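Local coordinates for hypothetical protein TT1465 (Thermus thermophilus, PDB 1WEK) that is of unknown function but belongs to the SLOG clan, with a Rossmann-like fold of parallel strands flanked by helices, and forms a six-chain assembly, at residues K107-P110 with Y111-H114; I7-L10 with H11-S15; F182-Q186 with K187-P191. All blocks are in the same frame, centred on the assembly; numbering follows the deposited sequence.

Along the chain, contact 2 (7-15) comes first, then contact 1 (107-114) and finally contact 3 (182-191), and none touches another. The centres of contacts 1 and 2 lie about 37 Å apart, those of contacts 1 and 3 about 40 Å, and those of contacts 2 and 3 about 43 Å. Contact 2 closes the N-terminal helix 6-13; its centre is about 34 Å from that of the chain. Contact 1 leads into strand 114-118; contact 3, across the chain's centre from it, ends helix 170-185 before strand 198-200. These strands are the outermost of the parallel sheet within this chain. Contacts 2 and 3 both meet a second subunit, another copy of this protein, whereas contact 1 touches no other chain.

Contact 1: residues K107-P110 with Y111-H114; sequences KPNP and YQTH
An Asx turn on N109 bends the loop between strands 95-100 and 114-118. The side-chain oxygen N109 OD1 accepts the backbone Y111 N at 2.7 Å, with an N-H...O angle of 153° and the donor in the plane of the side-chain carbonyl. A chi1 of 71° folds the N109 side chain back over its own backbone, which swings OD1 over the turn to meet this N-H. P110 and Y111 lie side by side: P110 CD sits over one face of the tyrosine ring, 4.2 Å from its centroid, in a CH-pi contact shifted toward the rim and closest at P110 CD to Y111 CE1 (3.9 Å). Q112 comes back across the asparagine, its CG 3.5 Å from N109 OD1 and the two amide planes 71° apart. Beyond CG its chain is extended, carrying OE1 to 3.9 Å from P108 CB, while NE2 is hydrogen-bonded to N99 OD1. The N109 amide is held at its other end too, since ND2 donates to N85 OD1 and G77 O, which fixes its rotation. Helix 79-90 borders the turn through E82 and R86, and strand 95-100 binds H114 by backbone hydrogen bonds from S95 and G97.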
ATOM      1  N   LYS A 107     -32.233  -0.990   8.839  1.00 46.64           N
ATOM      2  CA  LYS A 107     -32.063  -1.960   7.757  1.00 44.13           C
ATOM      3  C   LYS A 107     -32.033  -1.277   6.391  1.00 39.13           C
ATOM      4  O   LYS A 107     -32.759  -0.311   6.158  1.00 39.71           O
ATOM      5  CB  LYS A 107     -33.188  -3.001   7.784  1.00 45.84           C
ATOM      6  CG  LYS A 107     -33.609  -3.449   9.177  1.00 48.89           C
ATOM      7  CD  LYS A 107     -34.364  -2.340   9.908  1.00 51.14           C
ATOM      8  CE  LYS A 107     -34.869  -2.803  11.265  1.00 52.68           C
ATOM      9  NZ  LYS A 107     -35.845  -3.922  11.140  1.00 51.15           N
ATOM     10  N   PRO A 108     -31.191  -1.777   5.469  1.00 35.38           N
ATOM     11  CA  PRO A 108     -31.083  -1.200   4.119  1.00 32.08           C
ATOM     12  C   PRO A 108     -32.423  -1.384   3.416  1.00 28.65           C
ATOM     13  O   PRO A 108     -32.999  -2.472   3.479  1.00 32.05           O
ATOM     14  CB  PRO A 108     -29.994  -2.047   3.450  1.00 27.69           C
ATOM     15  CG  PRO A 108     -29.253  -2.675   4.597  1.00 30.87           C
ATOM     16  CD  PRO A 108     -30.340  -2.970   5.594  1.00 33.28           C
ATOM     17  N   ASN A 109     -32.932  -0.351   2.751  1.00 24.34           N
ATOM     18  CA  ASN A 109     -34.209  -0.520   2.075  1.00 22.48           C
ATOM     19  C   ASN A 109     -34.035  -1.549   0.947  1.00 24.38           C
ATOM     20  O   ASN A 109     -32.910  -1.913   0.590  1.00 22.44           O
ATOM     21  CB  ASN A 109     -34.771   0.834   1.594  1.00 18.09           C
ATOM     22  CG  ASN A 109     -34.009   1.442   0.418  1.00 21.62           C
ATOM     23  OD1 ASN A 109     -33.954   0.869  -0.672  1.00 22.18           O
ATOM     24  ND2 ASN A 109     -33.457   2.642   0.626  1.00 13.03           N
ATOM     25  N   PRO A 110     -35.139  -2.069   0.404  1.00 22.93           N
ATOM     26  CA  PRO A 110     -34.979  -3.059  -0.664  1.00 23.34           C
ATOM     27  C   PRO A 110     -35.046  -2.507  -2.077  1.00 24.50           C
ATOM     28  O   PRO A 110     -35.264  -3.268  -3.028  1.00 28.53           O
ATOM     29  CB  PRO A 110     -36.123  -4.041  -0.410  1.00 22.72           C
ATOM     30  CG  PRO A 110     -36.807  -3.550   0.871  1.00 26.99           C
ATOM     31  CD  PRO A 110     -36.506  -2.093   0.935  1.00 23.23           C
ATOM     32  N   TYR A 111     -34.850  -1.205  -2.234  1.00 19.67           N
ATOM     33  CA  TYR A 111     -34.956  -0.613  -3.558  1.00 19.49           C
ATOM     34  C   TYR A 111     -33.646  -0.102  -4.116  1.00 20.63           C
ATOM     35  O   TYR A 111     -33.595   0.967  -4.716  1.00 19.85           O
ATOM     36  CB  TYR A 111     -35.987   0.512  -3.530  1.00 16.76           C
ATOM     37  CG  TYR A 111     -37.292   0.084  -2.914  1.00 17.36           C
ATOM     38  CD1 TYR A 111     -37.711   0.601  -1.690  1.00 11.32           C
ATOM     39  CD2 TYR A 111     -38.096  -0.868  -3.538  1.00 20.11           C
ATOM     40  CE1 TYR A 111     -38.887   0.191  -1.102  1.00 11.54           C
ATOM     41  CE2 TYR A 111     -39.292  -1.299  -2.946  1.00 15.81           C
ATOM     42  CZ  TYR A 111     -39.681  -0.767  -1.737  1.00 21.29           C
ATOM     43  OH  TYR A 111     -40.876  -1.179  -1.168  1.00 22.08           O
ATOM     44  N   GLN A 112     -32.585  -0.875  -3.942  1.00 21.57           N
ATOM     45  CA  GLN A 112     -31.292  -0.450  -4.437  1.00 23.35           C
ATOM     46  C   GLN A 112     -30.776  -1.327  -5.578  1.00 25.84           C
ATOM     47  O   GLN A 112     -30.635  -2.532  -5.422  1.00 30.56           O
ATOM     48  CB  GLN A 112     -30.290  -0.444  -3.282  1.00 23.09           C
ATOM     49  CG  GLN A 112     -30.730   0.411  -2.079  1.00 22.15           C
ATOM     50  CD  GLN A 112     -29.810   0.245  -0.871  1.00 19.52           C
ATOM     51  OE1 GLN A 112     -30.258   0.268   0.283  1.00 20.07           O
ATOM     52  NE2 GLN A 112     -28.519   0.084  -1.132  1.00 15.58           N
ATOM     53  N   THR A 113     -30.509  -0.719  -6.727  1.00 26.31           N
ATOM     54  CA  THR A 113     -29.967  -1.440  -7.874  1.00 28.44           C
ATOM     55  C   THR A 113     -28.489  -1.742  -7.610  1.00 29.08           C
ATOM     56  O   THR A 113     -27.913  -2.655  -8.201  1.00 29.27           O
ATOM     57  CB  THR A 113     -30.099  -0.599  -9.163  1.00 29.16           C
ATOM     58  OG1 THR A 113     -31.448  -0.688  -9.642  1.00 33.14           O
ATOM     59  CG2 THR A 113     -29.164  -1.097 -10.244  1.00 33.68           C
ATOM     60  N   HIS A 114     -27.890  -0.963  -6.716  1.00 26.65           N
ATOM     61  CA  HIS A 114     -26.490  -1.116  -6.337  1.00 28.03           C
ATOM     62  C   HIS A 114     -26.375  -0.700  -4.877  1.00 28.81           C
ATOM     63  O   HIS A 114     -26.640   0.452  -4.537  1.00 29.76           O
ATOM     64  CB  HIS A 114     -25.603  -0.205  -7.184  1.00 30.02           C
ATOM     65  CG  HIS A 114     -25.570  -0.564  -8.638  1.00 31.56           C
ATOM     66  ND1 HIS A 114     -24.805  -1.601  -9.134  1.00 29.54           N
ATOM     67  CD2 HIS A 114     -26.204  -0.021  -9.704  1.00 29.81           C
ATOM     68  CE1 HIS A 114     -24.971  -1.677 -10.443  1.00 31.71           C
ATOM     69  NE2 HIS A 114     -25.814  -0.731 -10.814  1.00 29.61           N
TER

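Contact 2: residues I7-L10 with H11-S15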
ATOM      1  N   ILE A   7       6.634  -0.109  18.732  1.00 50.98           N
ATOM      2  CA  ILE A   7       5.423  -0.925  18.679  1.00 50.25           C
ATOM      3  C   ILE A   7       4.251  -0.199  19.349  1.00 51.39           C
ATOM      4  O   ILE A   7       3.114  -0.264  18.878  1.00 50.78           O
ATOM      5  CB  ILE A   7       5.654  -2.294  19.366  1.00 49.24           C
ATOM      6  CG1 ILE A   7       6.792  -3.044  18.662  1.00 45.29           C
ATOM      7  CG2 ILE A   7       4.368  -3.126  19.335  1.00 46.47           C
ATOM      8  CD1 ILE A   7       6.450  -3.502  17.247  1.00 46.85           C
ATOM      9  N   ASP A   8       4.541   0.490  20.449  1.00 52.29           N
ATOM     10  CA  ASP A   8       3.542   1.256  21.190  1.00 52.94           C
ATOM     11  C   ASP A   8       3.118   2.462  20.351  1.00 51.32           C
ATOM     12  O   ASP A   8       1.928   2.773  20.221  1.00 49.24           O
ATOM     13  CB  ASP A   8       4.142   1.726  22.519  1.00 58.01           C
ATOM     14  CG  ASP A   8       5.526   2.353  22.344  1.00 65.62           C
ATOM     15  OD1 ASP A   8       5.620   3.491  21.821  1.00 67.03           O
ATOM     16  OD2 ASP A   8       6.525   1.696  22.725  1.00 68.74           O
ATOM     17  N   GLN A   9       4.118   3.131  19.784  1.00 48.68           N
ATOM     18  CA  GLN A   9       3.923   4.303  18.936  1.00 46.04           C
ATOM     19  C   GLN A   9       3.027   3.937  17.741  1.00 42.66           C
ATOM     20  O   GLN A   9       2.019   4.598  17.479  1.00 40.57           O
ATOM     21  CB  GLN A   9       5.294   4.777  18.463  1.00 47.77           C
ATOM     22  CG  GLN A   9       5.376   6.187  17.948  1.00 49.45           C
ATOM     23  CD  GLN A   9       6.824   6.614  17.802  1.00 53.55           C
ATOM     24  OE1 GLN A   9       7.590   6.577  18.771  1.00 53.62           O
ATOM     25  NE2 GLN A   9       7.212   7.009  16.591  1.00 53.98           N
ATOM     26  N   LEU A  10       3.395   2.878  17.022  1.00 39.52           N
ATOM     27  CA  LEU A  10       2.601   2.436  15.884  1.00 40.15           C
ATOM     28  C   LEU A  10       1.190   2.091  16.345  1.00 40.55           C
ATOM     29  O   LEU A  10       0.220   2.293  15.611  1.00 40.57           O
ATOM     30  CB  LEU A  10       3.239   1.214  15.217  1.00 35.73           C
ATOM     31  CG  LEU A  10       4.465   1.483  14.339  1.00 38.59           C
ATOM     32  CD1 LEU A  10       4.916   0.185  13.680  1.00 38.48           C
ATOM     33  CD2 LEU A  10       4.124   2.522  13.273  1.00 36.81           C
ATOM     34  N   HIS A  11       1.082   1.582  17.570  1.00 40.86           N
ATOM     35  CA  HIS A  11      -0.208   1.211  18.131  1.00 41.28           C
ATOM     36  C   HIS A  11      -1.099   2.431  18.339  1.00 40.76           C
ATOM     37  O   HIS A  11      -2.276   2.414  17.976  1.00 41.01           O
ATOM     38  CB  HIS A  11      -0.019   0.470  19.457  1.00 44.52           C
ATOM     39  CG  HIS A  11      -1.302   0.014  20.078  1.00 48.60           C
ATOM     40  ND1 HIS A  11      -2.215   0.889  20.629  1.00 51.22           N
ATOM     41  CD2 HIS A  11      -1.853  -1.218  20.180  1.00 50.63           C
ATOM     42  CE1 HIS A  11      -3.275   0.215  21.039  1.00 51.77           C
ATOM     43  NE2 HIS A  11      -3.081  -1.065  20.777  1.00 51.61           N
ATOM     44  N   HIS A  12      -0.541   3.490  18.921  1.00 40.19           N
ATOM     45  CA  HIS A  12      -1.305   4.709  19.166  1.00 38.88           C
ATOM     46  C   HIS A  12      -1.716   5.352  17.839  1.00 35.15           C
ATOM     47  O   HIS A  12      -2.757   6.000  17.748  1.00 33.72           O
ATOM     48  CB  HIS A  12      -0.478   5.685  20.008  1.00 44.03           C
ATOM     49  CG  HIS A  12      -1.306   6.647  20.805  1.00 51.19           C
ATOM     50  ND1 HIS A  12      -1.862   7.785  20.259  1.00 51.92           N
ATOM     51  CD2 HIS A  12      -1.716   6.611  22.096  1.00 50.78           C
ATOM     52  CE1 HIS A  12      -2.579   8.408  21.178  1.00 50.37           C
ATOM     53  NE2 HIS A  12      -2.508   7.716  22.301  1.00 53.00           N
ATOM     54  N   GLU A  13      -0.898   5.169  16.805  1.00 31.17           N
ATOM     55  CA  GLU A  13      -1.222   5.726  15.495  1.00 28.46           C
ATOM     56  C   GLU A  13      -2.437   4.980  14.933  1.00 25.82           C
ATOM     57  O   GLU A  13      -3.206   5.537  14.147  1.00 24.14           O
ATOM     58  CB  GLU A  13      -0.023   5.609  14.556  1.00 27.68           C
ATOM     59  CG  GLU A  13       1.188   6.372  15.071  1.00 32.94           C
ATOM     60  CD  GLU A  13       2.345   6.387  14.092  1.00 32.96           C
ATOM     61  OE1 GLU A  13       3.393   6.985  14.420  1.00 34.75           O
ATOM     62  OE2 GLU A  13       2.210   5.808  12.997  1.00 36.23           O
ATOM     63  N   ASP A  14      -2.599   3.723  15.347  1.00 21.99           N
ATOM     64  CA  ASP A  14      -3.751   2.908  14.948  1.00 23.91           C
ATOM     65  C   ASP A  14      -4.018   3.009  13.454  1.00 20.44           C
ATOM     66  O   ASP A  14      -5.123   3.336  13.047  1.00 19.14           O
ATOM     67  CB  ASP A  14      -4.971   3.398  15.734  1.00 30.04           C
ATOM     68  CG  ASP A  14      -6.098   2.388  15.773  1.00 36.33           C
ATOM     69  OD1 ASP A  14      -5.806   1.175  15.806  1.00 38.96           O
ATOM     70  OD2 ASP A  14      -7.278   2.812  15.799  1.00 40.64           O
ATOM     71  N   SER A  15      -3.004   2.729  12.642  1.00 19.64           N
ATOM     72  CA  SER A  15      -3.139   2.843  11.191  1.00 20.76           C
ATOM     73  C   SER A  15      -3.718   1.655  10.457  1.00 21.08           C
ATOM     74  O   SER A  15      -4.064   1.771   9.278  1.00 21.47           O
ATOM     75  CB  SER A  15      -1.793   3.189  10.565  1.00 25.02           C
ATOM     76  OG  SER A  15      -1.380   4.490  10.943  1.00 30.47           O
TER
HETATM   77  O   HOH W   1      -0.663   1.893  13.151  1.00 33.49           O
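The amide of Q9 and the carboxylate of E13, one helical turn apart, run alongside each other with their planes 38° apart but do not stack; their nearest side-chain approach is the Q9 CG methylene to E13 OE1 at 4.1 Å, while E13 CG lies 3.1 Å from Q9 O. The H11 imidazole is approached obliquely by D8 O, which lies 3.1 Å from H11 CB; with CG anti to the backbone N (chi1 -178°) the ring leads away from 7-10. L10 crosses E13, and its CD2 methyl meets E13 OE2 at 3.8 Å. The helical bonds H11 N to I7 O, H12 N to D8 O and E13 N to Q9 O hold the backbone. D14 N bonds weakly to L10 O (3.2 Å) and weakly to H11 O; D14 then leaves helical phi/psi with positive phi (46°). A water donates to L10 O (2.6 Å) and accepts from S15 N, bridging the last turn to the chain beyond. R130 of a second subunit, another copy of this protein, donates to both E13 O and D14 O. Its positive charge would be expected to suit the C-terminal end of the helix dipole, so this helix end is completed across a subunit interface.

Contact 3: residues F182-Q186 with K187-P191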
ATOM      1  N   PHE A 182     -28.869  35.673   8.313  1.00 10.42           N
ATOM      2  CA  PHE A 182     -28.356  36.387   9.477  1.00 10.15           C
ATOM      3  C   PHE A 182     -26.821  36.250   9.463  1.00 14.70           C
ATOM      4  O   PHE A 182     -26.086  37.191   9.798  1.00 12.77           O
ATOM      5  CB  PHE A 182     -28.946  35.750  10.744  1.00 11.68           C
ATOM      6  CG  PHE A 182     -28.222  36.124  12.014  1.00 21.40           C
ATOM      7  CD1 PHE A 182     -28.464  37.342  12.642  1.00 19.10           C
ATOM      8  CD2 PHE A 182     -27.292  35.251  12.582  1.00 20.42           C
ATOM      9  CE1 PHE A 182     -27.793  37.681  13.814  1.00 20.65           C
ATOM     10  CE2 PHE A 182     -26.620  35.583  13.750  1.00 20.96           C
ATOM     11  CZ  PHE A 182     -26.871  36.801  14.368  1.00 22.77           C
ATOM     12  N   LEU A 183     -26.337  35.068   9.083  1.00 12.78           N
ATOM     13  CA  LEU A 183     -24.901  34.864   9.004  1.00 15.92           C
ATOM     14  C   LEU A 183     -24.387  35.829   7.928  1.00 18.93           C
ATOM     15  O   LEU A 183     -23.231  36.275   7.958  1.00 21.04           O
ATOM     16  CB  LEU A 183     -24.570  33.406   8.649  1.00 13.73           C
ATOM     17  CG  LEU A 183     -24.891  32.343   9.713  1.00 14.96           C
ATOM     18  CD1 LEU A 183     -24.401  30.968   9.251  1.00 13.04           C
ATOM     19  CD2 LEU A 183     -24.225  32.701  11.026  1.00  6.09           C
ATOM     20  N   ARG A 184     -25.261  36.180   6.990  1.00 16.98           N
ATOM     21  CA  ARG A 184     -24.869  37.110   5.952  1.00 16.93           C
ATOM     22  C   ARG A 184     -24.850  38.544   6.503  1.00 16.26           C
ATOM     23  O   ARG A 184     -23.911  39.295   6.256  1.00 15.05           O
ATOM     24  CB  ARG A 184     -25.813  37.025   4.756  1.00 20.55           C
ATOM     25  CG  ARG A 184     -25.213  37.643   3.491  1.00 22.58           C
ATOM     26  CD  ARG A 184     -26.287  38.233   2.616  1.00 26.32           C
ATOM     27  NE  ARG A 184     -27.117  37.219   1.996  1.00 29.47           N
ATOM     28  CZ  ARG A 184     -28.429  37.328   1.818  1.00 33.55           C
ATOM     29  NH1 ARG A 184     -29.074  38.415   2.223  1.00 34.92           N
ATOM     30  NH2 ARG A 184     -29.093  36.348   1.223  1.00 37.53           N
ATOM     31  N   ASP A 185     -25.878  38.931   7.248  1.00 12.65           N
ATOM     32  CA  ASP A 185     -25.897  40.281   7.802  1.00 16.73           C
ATOM     33  C   ASP A 185     -24.641  40.505   8.655  1.00 16.59           C
ATOM     34  O   ASP A 185     -24.138  41.621   8.749  1.00 14.95           O
ATOM     35  CB  ASP A 185     -27.152  40.476   8.648  1.00 16.74           C
ATOM     36  CG  ASP A 185     -28.426  40.429   7.821  1.00 20.56           C
ATOM     37  OD1 ASP A 185     -29.517  40.402   8.425  1.00 20.07           O
ATOM     38  OD2 ASP A 185     -28.342  40.435   6.569  1.00 20.39           O
ATOM     39  N   GLN A 186     -24.144  39.419   9.252  1.00 17.93           N
ATOM     40  CA  GLN A 186     -22.957  39.411  10.113  1.00 15.86           C
ATOM     41  C   GLN A 186     -21.664  39.343   9.307  1.00 17.19           C
ATOM     42  O   GLN A 186     -20.582  39.502   9.855  1.00 17.43           O
ATOM     43  CB  GLN A 186     -23.006  38.205  11.061  1.00 10.51           C
ATOM     44  CG  GLN A 186     -24.103  38.272  12.125  1.00 12.51           C
ATOM     45  CD  GLN A 186     -23.640  38.964  13.411  1.00 11.06           C
ATOM     46  OE1 GLN A 186     -24.448  39.418  14.207  1.00 16.62           O
ATOM     47  NE2 GLN A 186     -22.336  39.033  13.607  1.00  8.68           N
ATOM     48  N   LYS A 187     -21.785  39.093   8.009  1.00 18.23           N
ATOM     49  CA  LYS A 187     -20.628  39.005   7.122  1.00 21.64           C
ATOM     50  C   LYS A 187     -19.752  37.775   7.400  1.00 21.46           C
ATOM     51  O   LYS A 187     -18.558  37.777   7.123  1.00 20.24           O
ATOM     52  CB  LYS A 187     -19.780  40.286   7.203  1.00 22.04           C
ATOM     53  CG  LYS A 187     -20.550  41.553   6.856  1.00 26.93           C
ATOM     54  CD  LYS A 187     -19.723  42.534   6.024  1.00 31.25           C
ATOM     55  CE  LYS A 187     -18.533  43.079   6.805  1.00 34.95           C
ATOM     56  NZ  LYS A 187     -17.730  44.058   6.002  1.00 37.91           N
ATOM     57  N   ALA A 188     -20.361  36.729   7.949  1.00 20.87           N
ATOM     58  CA  ALA A 188     -19.653  35.484   8.223  1.00 22.90           C
ATOM     59  C   ALA A 188     -19.703  34.642   6.948  1.00 22.06           C
ATOM     60  O   ALA A 188     -19.041  33.604   6.838  1.00 26.30           O
ATOM     61  CB  ALA A 188     -20.319  34.736   9.375  1.00 21.28           C
ATOM     62  N   VAL A 189     -20.503  35.100   5.991  1.00 20.47           N
ATOM     63  CA  VAL A 189     -20.654  34.420   4.706  1.00 18.86           C
ATOM     64  C   VAL A 189     -20.663  35.480   3.603  1.00 19.47           C
ATOM     65  O   VAL A 189     -21.096  36.608   3.820  1.00 19.54           O
ATOM     66  CB  VAL A 189     -21.968  33.614   4.660  1.00 22.45           C
ATOM     67  CG1 VAL A 189     -23.167  34.537   4.398  1.00 21.62           C
ATOM     68  CG2 VAL A 189     -21.886  32.566   3.599  1.00 23.62           C
ATOM     69  N   GLY A 190     -20.176  35.116   2.426  1.00 20.76           N
ATOM     70  CA  GLY A 190     -20.120  36.042   1.312  1.00 20.67           C
ATOM     71  C   GLY A 190     -21.465  36.584   0.871  1.00 22.94           C
ATOM     72  O   GLY A 190     -22.507  36.014   1.175  1.00 22.09           O
ATOM     73  N   PRO A 191     -21.464  37.694   0.125  1.00 25.44           N
ATOM     74  CA  PRO A 191     -22.680  38.344  -0.376  1.00 24.32           C
ATOM     75  C   PRO A 191     -23.557  37.458  -1.235  1.00 23.27           C
ATOM     76  O   PRO A 191     -24.778  37.540  -1.155  1.00 25.77           O
ATOM     77  CB  PRO A 191     -22.141  39.536  -1.173  1.00 25.80           C
ATOM     78  CG  PRO A 191     -20.819  39.823  -0.534  1.00 27.54           C
ATOM     79  CD  PRO A 191     -20.259  38.443  -0.280  1.00 26.28           C
TER
HETATM   80  O   HOH W   2     -26.509  35.509  -0.531  1.00 22.64           O
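Two backbone hydrogen bonds tie K187 and A188 to the last turn of helix 170-185. A188 N donates to L183 O at 2.9 Å, nearly along the C=O axis, whereas K187 N reaches R184 O at 2.8 Å from well above the carbonyl plane. The positive phi of K187 (68°) turns the chain back and helps bring A188 N to L183 O; the same left-handed backbone brings K187 CB to within 2.9 Å of Q186 O, a tight approach. Apolar contact follows from this reversal. V189 points at the helix, and its CG1 methyl, which a chi1 of 78° tucks in above its own backbone, presses on R184 at its root, 3.5 Å from R184 CA and 3.6 Å from R184 CB. Within the helix end, Q186 CG rests over one face of the F182 ring, offset toward its rim. Y172 of a second subunit, another copy of this protein, meets F182 edge-to-face and packs on L183, Q186 and A188, while F142 of that subunit packs on V189, so the helix end is part of an interface. Polar links are sparser. The R184 chain bends at chi2 and chi3, carrying its guanidinium past G190 toward P191, and the two are joined through a water that donates to P191 O (2.7 Å) and accepts weakly from R184 NE (3.1 Å). G190 N is hydrogen-bonded to D193 OD2. The 6-to-1 bond (A188 to L183) enclosing the 5-to-2 bond (K187 to R184), with K187 the first residue to leave helical phi/psi, defines a Schellman motif that terminates helix 170-185.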